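Long-range contacts in putative surface-anchored fimbrial subunit (Corynebacterium diphtheriae, PDB 3HR6), which forms the shaft of a bacterial surface pilus as its major pilin, a calcium-binding chain of tandem Ig-like modules stabilised by isopeptide and disulfide bonds: residues T40-N45 against V76-T81; Y169-K174 against F187-K192; G389-L394 against I411-A416. All blocks are in the same frame, centred on the assembly; numbering follows the deposited sequence. Where two conformers were deposited one is given.

Interaction 1: residues T40-N45 against V76-T81; sequences TLYRVN and VTKVAT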
loop_
_atom_site.group_PDB
_atom_site.type_symbol
_atom_site.label_atom_id
_atom_site.label_comp_id
_atom_site.label_asym_id
_atom_site.label_seq_id
_atom_site.Cartn_x
_atom_site.Cartn_y
_atom_site.Cartn_z
ATOM N N THR A 40 -10.753 15.971 18.170
ATOM C CA THR A 40 -11.024 15.902 19.586
ATOM C C THR A 40 -11.175 17.333 20.138
ATOM O O THR A 40 -10.357 18.230 19.859
ATOM C CB THR A 40 -9.927 15.117 20.311
ATOM O OG1 THR A 40 -9.863 13.798 19.760
ATOM C CG2 THR A 40 -10.207 15.022 21.805
ATOM N N LEU A 41 -12.245 17.527 20.905
ATOM C CA LEU A 41 -12.470 18.737 21.665
ATOM C C LEU A 41 -11.961 18.553 23.095
ATOM O O LEU A 41 -12.307 17.586 23.759
ATOM C CB LEU A 41 -13.957 19.102 21.660
ATOM C CG LEU A 41 -14.299 20.478 22.245
ATOM C CD1 LEU A 41 -13.842 21.630 21.317
ATOM C CD2 LEU A 41 -15.798 20.569 22.548
ATOM N N TYR A 42 -11.109 19.472 23.539
ATOM C CA TYR A 42 -10.647 19.572 24.923
ATOM C C TYR A 42 -11.087 20.886 25.538
ATOM O O TYR A 42 -11.105 21.928 24.852
ATOM C CB TYR A 42 -9.119 19.571 24.978
ATOM C CG TYR A 42 -8.472 18.292 24.491
ATOM C CD1 TYR A 42 -8.232 17.252 25.387
ATOM C CD2 TYR A 42 -8.081 18.129 23.170
ATOM C CE1 TYR A 42 -7.645 16.091 24.987
ATOM C CE2 TYR A 42 -7.471 16.969 22.749
ATOM C CZ TYR A 42 -7.273 15.935 23.676
ATOM O OH TYR A 42 -6.680 14.763 23.317
ATOM N N ARG A 43 -11.380 20.856 26.835
ATOM C CA ARG A 43 -11.592 22.083 27.617
ATOM C C ARG A 43 -10.258 22.553 28.201
ATOM O O ARG A 43 -9.481 21.737 28.689
ATOM C CB ARG A 43 -12.588 21.851 28.748
ATOM C CG ARG A 43 -12.831 23.104 29.619
ATOM C CD ARG A 43 -14.073 22.983 30.490
ATOM N NE ARG A 43 -15.215 22.517 29.701
ATOM C CZ ARG A 43 -15.782 21.306 29.774
ATOM N NH1 ARG A 43 -15.350 20.377 30.631
ATOM N NH2 ARG A 43 -16.807 21.022 28.966
ATOM N N VAL A 44 -9.972 23.847 28.099
ATOM C CA VAL A 44 -8.768 24.401 28.720
ATOM C C VAL A 44 -9.032 24.599 30.205
ATOM O O VAL A 44 -9.896 25.386 30.602
ATOM C CB VAL A 44 -8.309 25.692 28.057
ATOM C CG1 VAL A 44 -7.040 26.222 28.716
ATOM C CG2 VAL A 44 -8.057 25.441 26.584
ATOM N N ASN A 45 -8.286 23.867 31.026
ATOM C CA ASN A 45 -8.497 23.919 32.466
ATOM C C ASN A 45 -8.213 25.292 33.038
ATOM O O ASN A 45 -7.265 25.968 32.628
ATOM C CB ASN A 45 -7.639 22.868 33.176
ATOM C CG ASN A 45 -8.025 21.466 32.807
ATOM O OD1 ASN A 45 -7.342 20.505 33.170
ATOM N ND2 ASN A 45 -9.122 21.330 32.076
ATOM N N VAL A 76 -5.360 20.542 29.908
ATOM C CA VAL A 76 -6.661 20.414 29.249
ATOM C C VAL A 76 -7.364 19.121 29.700
ATOM O O VAL A 76 -6.713 18.183 30.165
ATOM C CB VAL A 76 -6.515 20.437 27.703
ATOM C CG1 VAL A 76 -5.745 21.687 27.262
ATOM C CG2 VAL A 76 -5.813 19.181 27.204
ATOM N N THR A 77 -8.687 19.089 29.533
ATOM C CA THR A 77 -9.518 17.907 29.773
ATOM C C THR A 77 -10.322 17.567 28.518
ATOM O O THR A 77 -11.043 18.427 27.996
ATOM C CB THR A 77 -10.513 18.176 30.926
ATOM O OG1 THR A 77 -9.815 18.735 32.048
ATOM C CG2 THR A 77 -11.237 16.904 31.341
ATOM N N LYS A 78 -10.202 16.322 28.049
ATOM C CA LYS A 78 -10.937 15.835 26.867
ATOM C C LYS A 78 -12.442 15.885 27.116
ATOM O O LYS A 78 -12.900 15.554 28.212
ATOM C CB LYS A 78 -10.509 14.408 26.467
ATOM C CG LYS A 78 -11.256 13.860 25.240
ATOM C CD LYS A 78 -10.750 12.515 24.748
ATOM C CE LYS A 78 -11.857 11.816 23.946
ATOM N NZ LYS A 78 -11.469 10.585 23.207
ATOM N N VAL A 79 -13.189 16.342 26.105
ATOM C CA VAL A 79 -14.644 16.377 26.144
ATOM C C VAL A 79 -15.214 15.272 25.274
ATOM O O VAL A 79 -16.033 14.474 25.721
ATOM C CB VAL A 79 -15.212 17.711 25.612
ATOM C CG1 VAL A 79 -16.722 17.647 25.629
ATOM C CG2 VAL A 79 -14.709 18.911 26.422
ATOM N N ALA A 80 -14.790 15.235 24.015
ATOM C CA ALA A 80 -15.282 14.247 23.081
ATOM C C ALA A 80 -14.434 14.234 21.829
ATOM O O ALA A 80 -13.598 15.105 21.615
ATOM C CB ALA A 80 -16.731 14.522 22.721
ATOM N N THR A 81 -14.642 13.201 21.037
ATOM C CA THR A 81 -14.017 13.101 19.745
ATOM C C THR A 81 -15.072 12.694 18.729
ATOM O O THR A 81 -15.937 11.879 19.024
ATOM C CB THR A 81 -12.826 12.107 19.758
ATOM O OG1 THR A 81 -12.142 12.160 18.504
ATOM C CG2 THR A 81 -13.286 10.680 20.047
#
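Thr40 to Val44 pair antiparallel with Val76 to Thr81, the two short strands running 140° apart, and backbone bonds hold them at two places. Arg43 N bonds to Thr77 O at 2.7 Å while Arg43 O takes Thr77 N in return. Further along, Leu41 N meets Ala80 O at 2.9 Å. Between these two pairs the register slips by one residue: Val79 and Ala80 both face Leu41, a classic beta bulge, in which Leu41 O accepts Val79 N at 2.8 Å and, weakly, Ala80 N as well.

The extra residue brings the Val79 side chain toward the partner strand. Its CB lies 4.2 Å from Leu41 CD2, and its CG2 sits over one face of the Arg43 guanidinium, 3.9 Å from NH2. The arginine chain bends at chi3 (-48°), which turns NE out of the extended line. Its NH2 is taken by Tyr99 OH. In the N-terminal pilin domain, strand 38-44 runs between strands 76-83 and 97-103 of one sheet, and Leu41 also packs on Phe91 and Leu94 of strand 89-94.

Thr40, Tyr42 and Val44 put their side chains on the other face. Tyr42 CG stands anti to its own carbonyl carbon (chi1 -64°). The ring lies obliquely against the neighbouring strand: CD1 is 3.4 Å from Lys78 CA, and on the Val76 side the same CD1 meets Val76 CG2 at 3.6 Å. Lys78, its chain extended, carries its aliphatic part across Thr40 CG2 at about a right angle, with CG 3.8 Å from that methyl. The hydroxyl of Thr40 is hydrogen-bonded to Glu104, and Val44 and Val76 both touch Leu66 of helix 63-66.

Interaction 2: residues Y169-K174 against F187-K192; sequences YRVATK and FTVADK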
loop_
_atom_site.group_PDB
_atom_site.type_symbol
_atom_site.label_atom_id
_atom_site.label_comp_id
_atom_site.label_asym_id
_atom_site.label_seq_id
_atom_site.Cartn_x
_atom_site.Cartn_y
_atom_site.Cartn_z
ATOM N N TYR A 169 9.168 -3.783 -6.544
ATOM C CA TYR A 169 8.098 -2.810 -6.444
ATOM C C TYR A 169 8.643 -1.414 -6.370
ATOM O O TYR A 169 9.723 -1.181 -5.867
ATOM C CB TYR A 169 7.241 -3.067 -5.240
ATOM C CG TYR A 169 6.439 -4.312 -5.292
ATOM C CD1 TYR A 169 5.490 -4.508 -6.283
ATOM C CD2 TYR A 169 6.627 -5.307 -4.373
ATOM C CE1 TYR A 169 4.729 -5.712 -6.317
ATOM C CE2 TYR A 169 5.889 -6.456 -4.380
ATOM C CZ TYR A 169 4.956 -6.656 -5.374
ATOM O OH TYR A 169 4.291 -7.860 -5.312
ATOM N N ARG A 170 7.867 -0.487 -6.887
ATOM C CA ARG A 170 8.185 0.932 -6.925
ATOM C C ARG A 170 6.949 1.664 -6.426
ATOM O O ARG A 170 5.838 1.457 -6.931
ATOM C CB ARG A 170 8.511 1.370 -8.335
ATOM C CG ARG A 170 8.807 2.815 -8.471
ATOM C CD ARG A 170 8.919 3.170 -9.914
ATOM N NE ARG A 170 9.480 4.490 -10.117
ATOM C CZ ARG A 170 8.791 5.620 -10.194
ATOM N NH1 ARG A 170 7.465 5.624 -10.087
ATOM N NH2 ARG A 170 9.450 6.779 -10.399
ATOM N N VAL A 171 7.149 2.484 -5.405
ATOM C CA VAL A 171 6.101 3.266 -4.783
ATOM C C VAL A 171 6.455 4.741 -4.879
ATOM O O VAL A 171 7.455 5.219 -4.269
ATOM C CB VAL A 171 5.889 2.909 -3.285
ATOM C CG1 VAL A 171 4.764 3.831 -2.660
ATOM C CG2 VAL A 171 5.544 1.448 -3.119
ATOM N N ALA A 172 5.687 5.477 -5.664
ATOM C CA ALA A 172 5.929 6.895 -5.906
ATOM C C ALA A 172 4.890 7.748 -5.150
ATOM O O ALA A 172 3.706 7.638 -5.457
ATOM C CB ALA A 172 5.860 7.188 -7.342
ATOM N N THR A 173 5.352 8.533 -4.183
ATOM C CA THR A 173 4.487 9.343 -3.324
ATOM C C THR A 173 4.760 10.784 -3.551
ATOM O O THR A 173 5.879 11.226 -3.480
ATOM C CB THR A 173 4.760 9.005 -1.836
ATOM O OG1 THR A 173 4.505 7.615 -1.622
ATOM C CG2 THR A 173 3.961 9.860 -0.847
ATOM N N LYS A 174 3.705 11.544 -3.797
ATOM C CA LYS A 174 3.813 12.965 -3.996
ATOM C C LYS A 174 3.904 13.672 -2.667
ATOM O O LYS A 174 3.162 13.319 -1.748
ATOM C CB LYS A 174 2.606 13.468 -4.781
ATOM C CG LYS A 174 2.752 13.019 -6.198
ATOM C CD LYS A 174 1.804 13.538 -7.200
ATOM C CE LYS A 174 2.234 13.066 -8.624
ATOM N NZ LYS A 174 3.526 13.607 -9.248
ATOM N N PHE A 187 6.934 11.515 8.069
ATOM C CA PHE A 187 6.596 11.063 6.734
ATOM C C PHE A 187 7.038 9.622 6.618
ATOM O O PHE A 187 8.233 9.334 6.601
ATOM C CB PHE A 187 7.234 11.952 5.658
ATOM C CG PHE A 187 6.425 12.037 4.385
ATOM C CD1 PHE A 187 5.381 12.926 4.276
ATOM C CD2 PHE A 187 6.692 11.226 3.320
ATOM C CE1 PHE A 187 4.656 13.033 3.126
ATOM C CE2 PHE A 187 5.911 11.309 2.158
ATOM C CZ PHE A 187 4.917 12.200 2.076
ATOM N N THR A 188 6.065 8.731 6.672
ATOM C CA THR A 188 6.350 7.314 6.653
ATOM C C THR A 188 5.703 6.665 5.430
ATOM O O THR A 188 4.558 6.946 5.120
ATOM C CB THR A 188 5.821 6.652 7.932
ATOM O OG1 THR A 188 6.530 7.168 9.063
ATOM C CG2 THR A 188 6.010 5.123 7.895
ATOM N N VAL A 189 6.437 5.829 4.712
ATOM C CA VAL A 189 5.871 5.007 3.643
ATOM C C VAL A 189 6.051 3.572 4.119
ATOM O O VAL A 189 7.165 3.159 4.387
ATOM C CB VAL A 189 6.519 5.231 2.276
ATOM C CG1 VAL A 189 5.908 4.222 1.198
ATOM C CG2 VAL A 189 6.355 6.699 1.837
ATOM N N ALA A 190 4.930 2.835 4.278
ATOM C CA ALA A 190 4.980 1.462 4.757
ATOM C C ALA A 190 4.295 0.549 3.797
ATOM O O ALA A 190 3.341 0.927 3.119
ATOM C CB ALA A 190 4.296 1.306 6.128
ATOM N N ASP A 191 4.807 -0.673 3.752
ATOM C CA ASP A 191 4.273 -1.650 2.787
ATOM C C ASP A 191 4.253 -2.981 3.468
ATOM O O ASP A 191 5.308 -3.490 3.866
ATOM C CB ASP A 191 5.155 -1.654 1.523
ATOM C CG ASP A 191 4.576 -2.489 0.391
ATOM O OD1 ASP A 191 3.969 -3.562 0.688
ATOM O OD2 ASP A 191 4.710 -2.056 -0.749
ATOM N N LYS A 192 3.059 -3.548 3.659
ATOM C CA LYS A 192 2.934 -4.867 4.267
ATOM C C LYS A 192 2.918 -5.820 3.104
ATOM O O LYS A 192 1.901 -5.943 2.396
ATOM C CB LYS A 192 1.668 -5.004 5.133
ATOM C CG LYS A 192 1.546 -6.294 5.933
ATOM C CD LYS A 192 0.256 -6.172 6.804
ATOM C CE LYS A 192 0.068 -7.276 7.780
ATOM N NZ LYS A 192 -1.203 -7.036 8.496
#
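Val171 and Val189 meet tip to tip where two sheets of the middle domain lie face to face, their strands 169-174 and 187-192 passing 9.7 Å apart with directions 150° from each other. This is the packing of a beta sandwich, as expected for a Cna-B-like Ig-type fold. Strand 166-174 is held in its own sheet by 148-152 and 251-259, and strand 187-192 by 229-236 and 268-276.

The aliphatic contacts come first. Each valine has CG1 anti to its backbone N (chi1 178° in Val171), and the two CG1 methyls touch at 4.0 Å. Val189 CG2 reaches the other way along the strand and slides past Thr173, coming to 4.0 Å from its OG1.

The aromatic contact is made by Phe187. Thr173 CG2 points at the edge of its ring, near the ring plane, and stands 3.9 Å from CE2 and equally far from CZ, so methyl and ring meet tip to tip rather than stacked. Lys174 O also lies near that plane, 4.4 Å from Phe187 CZ.

Polar atoms play a smaller part between the two strands. Asp191 OD2 comes to 4.3 Å from Val171 CG2, and its hydrogen bond goes outside the pair, to Lys149 NZ. Tyr169 also approaches that lysine.

With methyls and a ring edge as the main currency, the interface joins the sheets by van der Waals packing, which burial favours. Asp191 is buried beside Lys149 and touches Phe256 and Ala273, while Asn271 lies against Tyr169; such a lysine, asparagine and acid grouping is consistent with the isopeptide-bond sites of pilin modules of this kind.

Interaction 3: residues G389-L394 against I411-A416; sequences GTEFCL and IVKLEA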
loop_
_atom_site.group_PDB
_atom_site.type_symbol
_atom_site.label_atom_id
_atom_site.label_comp_id
_atom_site.label_asym_id
_atom_site.label_seq_id
_atom_site.Cartn_x
_atom_site.Cartn_y
_atom_site.Cartn_z
ATOM N N GLY A 389 6.652 -15.479 -27.954
ATOM C CA GLY A 389 5.621 -16.334 -28.487
ATOM C C GLY A 389 4.236 -15.928 -28.044
ATOM O O GLY A 389 3.999 -14.821 -27.599
ATOM N N THR A 390 3.314 -16.861 -28.209
ATOM C CA THR A 390 1.922 -16.611 -27.938
ATOM C C THR A 390 1.333 -17.526 -26.889
ATOM O O THR A 390 0.296 -17.211 -26.360
ATOM C CB THR A 390 1.044 -16.766 -29.200
ATOM O OG1 THR A 390 1.108 -18.107 -29.705
ATOM C CG2 THR A 390 1.470 -15.783 -30.286
ATOM N N GLU A 391 1.970 -18.652 -26.602
ATOM C CA GLU A 391 1.446 -19.574 -25.595
ATOM C C GLU A 391 2.575 -20.306 -24.914
ATOM O O GLU A 391 3.683 -20.406 -25.439
ATOM C CB GLU A 391 0.507 -20.652 -26.226
ATOM C CG GLU A 391 -0.654 -20.156 -27.071
ATOM C CD GLU A 391 -1.789 -19.443 -26.324
ATOM O OE1 GLU A 391 -1.828 -19.398 -25.066
ATOM O OE2 GLU A 391 -2.671 -18.905 -27.048
ATOM N N PHE A 392 2.251 -20.896 -23.770
ATOM C CA PHE A 392 3.092 -21.895 -23.172
ATOM C C PHE A 392 2.960 -23.229 -23.904
ATOM O O PHE A 392 1.940 -23.542 -24.577
ATOM C CB PHE A 392 2.744 -22.104 -21.693
ATOM C CG PHE A 392 3.012 -20.924 -20.818
ATOM C CD1 PHE A 392 4.302 -20.623 -20.366
ATOM C CD2 PHE A 392 1.973 -20.077 -20.438
ATOM C CE1 PHE A 392 4.542 -19.526 -19.571
ATOM C CE2 PHE A 392 2.205 -18.982 -19.645
ATOM C CZ PHE A 392 3.488 -18.692 -19.197
ATOM N N CYS A 393 4.012 -24.015 -23.790
ATOM C CA CYS A 393 3.948 -25.384 -24.313
ATOM C C CYS A 393 4.862 -26.285 -23.555
ATOM O O CYS A 393 5.810 -25.852 -22.945
ATOM C CB CYS A 393 4.231 -25.423 -25.810
ATOM S SG CYS A 393 5.805 -24.567 -26.198
ATOM N N LEU A 394 4.556 -27.572 -23.584
ATOM C CA LEU A 394 5.370 -28.548 -22.886
ATOM C C LEU A 394 6.129 -29.395 -23.890
ATOM O O LEU A 394 5.569 -29.813 -24.906
ATOM C CB LEU A 394 4.465 -29.455 -22.072
ATOM C CG LEU A 394 3.757 -28.827 -20.862
ATOM C CD1 LEU A 394 2.555 -29.768 -20.396
ATOM C CD2 LEU A 394 4.752 -28.541 -19.730
ATOM N N ILE A 411 0.724 -27.589 -26.759
ATOM C CA ILE A 411 0.315 -26.219 -26.440
ATOM C C ILE A 411 -0.520 -26.290 -25.174
ATOM O O ILE A 411 -1.358 -27.185 -25.024
ATOM C CB ILE A 411 -0.486 -25.534 -27.571
ATOM C CG1 ILE A 411 0.339 -25.478 -28.861
ATOM C CG2 ILE A 411 -0.887 -24.105 -27.139
ATOM C CD1 ILE A 411 1.749 -24.985 -28.648
ATOM N N VAL A 412 -0.221 -25.409 -24.237
ATOM C CA VAL A 412 -0.991 -25.289 -23.023
ATOM C C VAL A 412 -1.431 -23.835 -22.912
ATOM O O VAL A 412 -0.590 -22.942 -22.815
ATOM C CB VAL A 412 -0.187 -25.747 -21.793
ATOM C CG1 VAL A 412 -0.991 -25.562 -20.501
ATOM C CG2 VAL A 412 0.273 -27.203 -21.968
ATOM N N LYS A 413 -2.737 -23.608 -22.978
ATOM C CA LYS A 413 -3.348 -22.276 -22.869
ATOM C C LYS A 413 -3.388 -21.869 -21.401
ATOM O O LYS A 413 -4.119 -22.479 -20.610
ATOM C CB LYS A 413 -4.779 -22.291 -23.435
ATOM C CG LYS A 413 -4.883 -22.544 -24.951
ATOM C CD LYS A 413 -6.313 -22.865 -25.405
ATOM C CE LYS A 413 -6.598 -22.406 -26.851
ATOM N NZ LYS A 413 -7.926 -22.862 -27.389
ATOM N N LEU A 414 -2.579 -20.887 -21.035
ATOM C CA LEU A 414 -2.496 -20.404 -19.676
ATOM C C LEU A 414 -2.208 -18.931 -19.724
ATOM O O LEU A 414 -1.099 -18.538 -20.026
ATOM C CB LEU A 414 -1.373 -21.140 -18.940
ATOM C CG LEU A 414 -1.495 -20.962 -17.433
ATOM C CD1 LEU A 414 -2.584 -21.925 -16.872
ATOM C CD2 LEU A 414 -0.141 -21.134 -16.794
ATOM N N GLU A 415 -3.208 -18.117 -19.417
ATOM C CA GLU A 415 -3.048 -16.675 -19.501
ATOM C C GLU A 415 -4.010 -16.007 -18.532
ATOM O O GLU A 415 -5.015 -16.603 -18.093
ATOM C CB GLU A 415 -3.259 -16.177 -20.930
ATOM C CG GLU A 415 -4.662 -16.252 -21.394
ATOM C CD GLU A 415 -4.829 -15.731 -22.811
ATOM O OE1 GLU A 415 -3.989 -16.067 -23.693
ATOM O OE2 GLU A 415 -5.837 -15.008 -23.030
ATOM N N ALA A 416 -3.734 -14.756 -18.220
ATOM C CA ALA A 416 -4.570 -13.983 -17.328
ATOM C C ALA A 416 -4.889 -12.678 -18.002
ATOM O O ALA A 416 -4.387 -12.376 -19.083
ATOM C CB ALA A 416 -3.850 -13.742 -15.983
HETATM O O HOH W 1 -1.128 -16.305 -24.033
HETATM O O HOH W 2 -0.462 -20.234 -22.873
HETATM O O HOH W 3 -4.214 -18.658 -23.833
#
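The beta hairpin of strands 391-398 and 410-412 brings Phe392 and Cys393 against Ile411 and Val412, at the edge of an antiparallel sheet that also carries the disulfide. Val412 N bonds to Phe392 O at 2.9 Å and almost straight (175°), though the donor stands above the carbonyl plane. Beyond this bond the backbones part and water takes over. One water accepts from both Phe392 N and Leu414 N, and it lies 2.7 Å from Val412 O and within bonding range of Glu391 OE1. Another water donates to Glu391 OE1 and to Glu415 OE1, bridging two carboxylate oxygens only 4.2 Å apart; it would be expected to ease their repulsion.

On one face, Ile411 spreads its two branches: its side chain and that of Glu391 cross at about a right angle, CG2 against Glu391 CB, and CD1 packs 3.8 Å from Cys393 CB. The cysteine SG, between the backbone N and the carbonyl carbon (chi1 53°), is bonded to Cys333. On the opposite face, Leu394 CD1 meets Val412 CG2 at 3.8 Å. Farther along, Phe392 CD2 rests 3.8 Å from Leu414 CB, while Leu414 O lies in the plane of the ring, 3.4 Å from CE2.

The disulfide ties strand 391-398 to its neighbour 327-333, which is paired on the side away from 410-412. Phe392, Leu394, Val412 and Leu414 turn inward onto strands 302-315, 361-375 and 424-432, with Ile309, Ile367 and Gln426 among the residues they touch.

In the fold
The three contacts follow one another along an elongated chain, with interactions 1 and 3 on opposite sides of its centre and 64 Å apart between centres. Interaction 2, the most central, is a buried meeting of two sheets, made mainly of apolar groups without direct hydrogen bonds. The outer two are partly buried pairings of neighbouring strands within a sheet. Those two differ in turn: in interaction 1 backbone bonds do the holding and a bulge interrupts the ladder, whereas in interaction 3 a single direct backbone bond gives way to waters and a covalent disulfide secures the sheet. No strand is shared, and even interactions 2 and 3 stay about 15 Å apart at their nearest atoms.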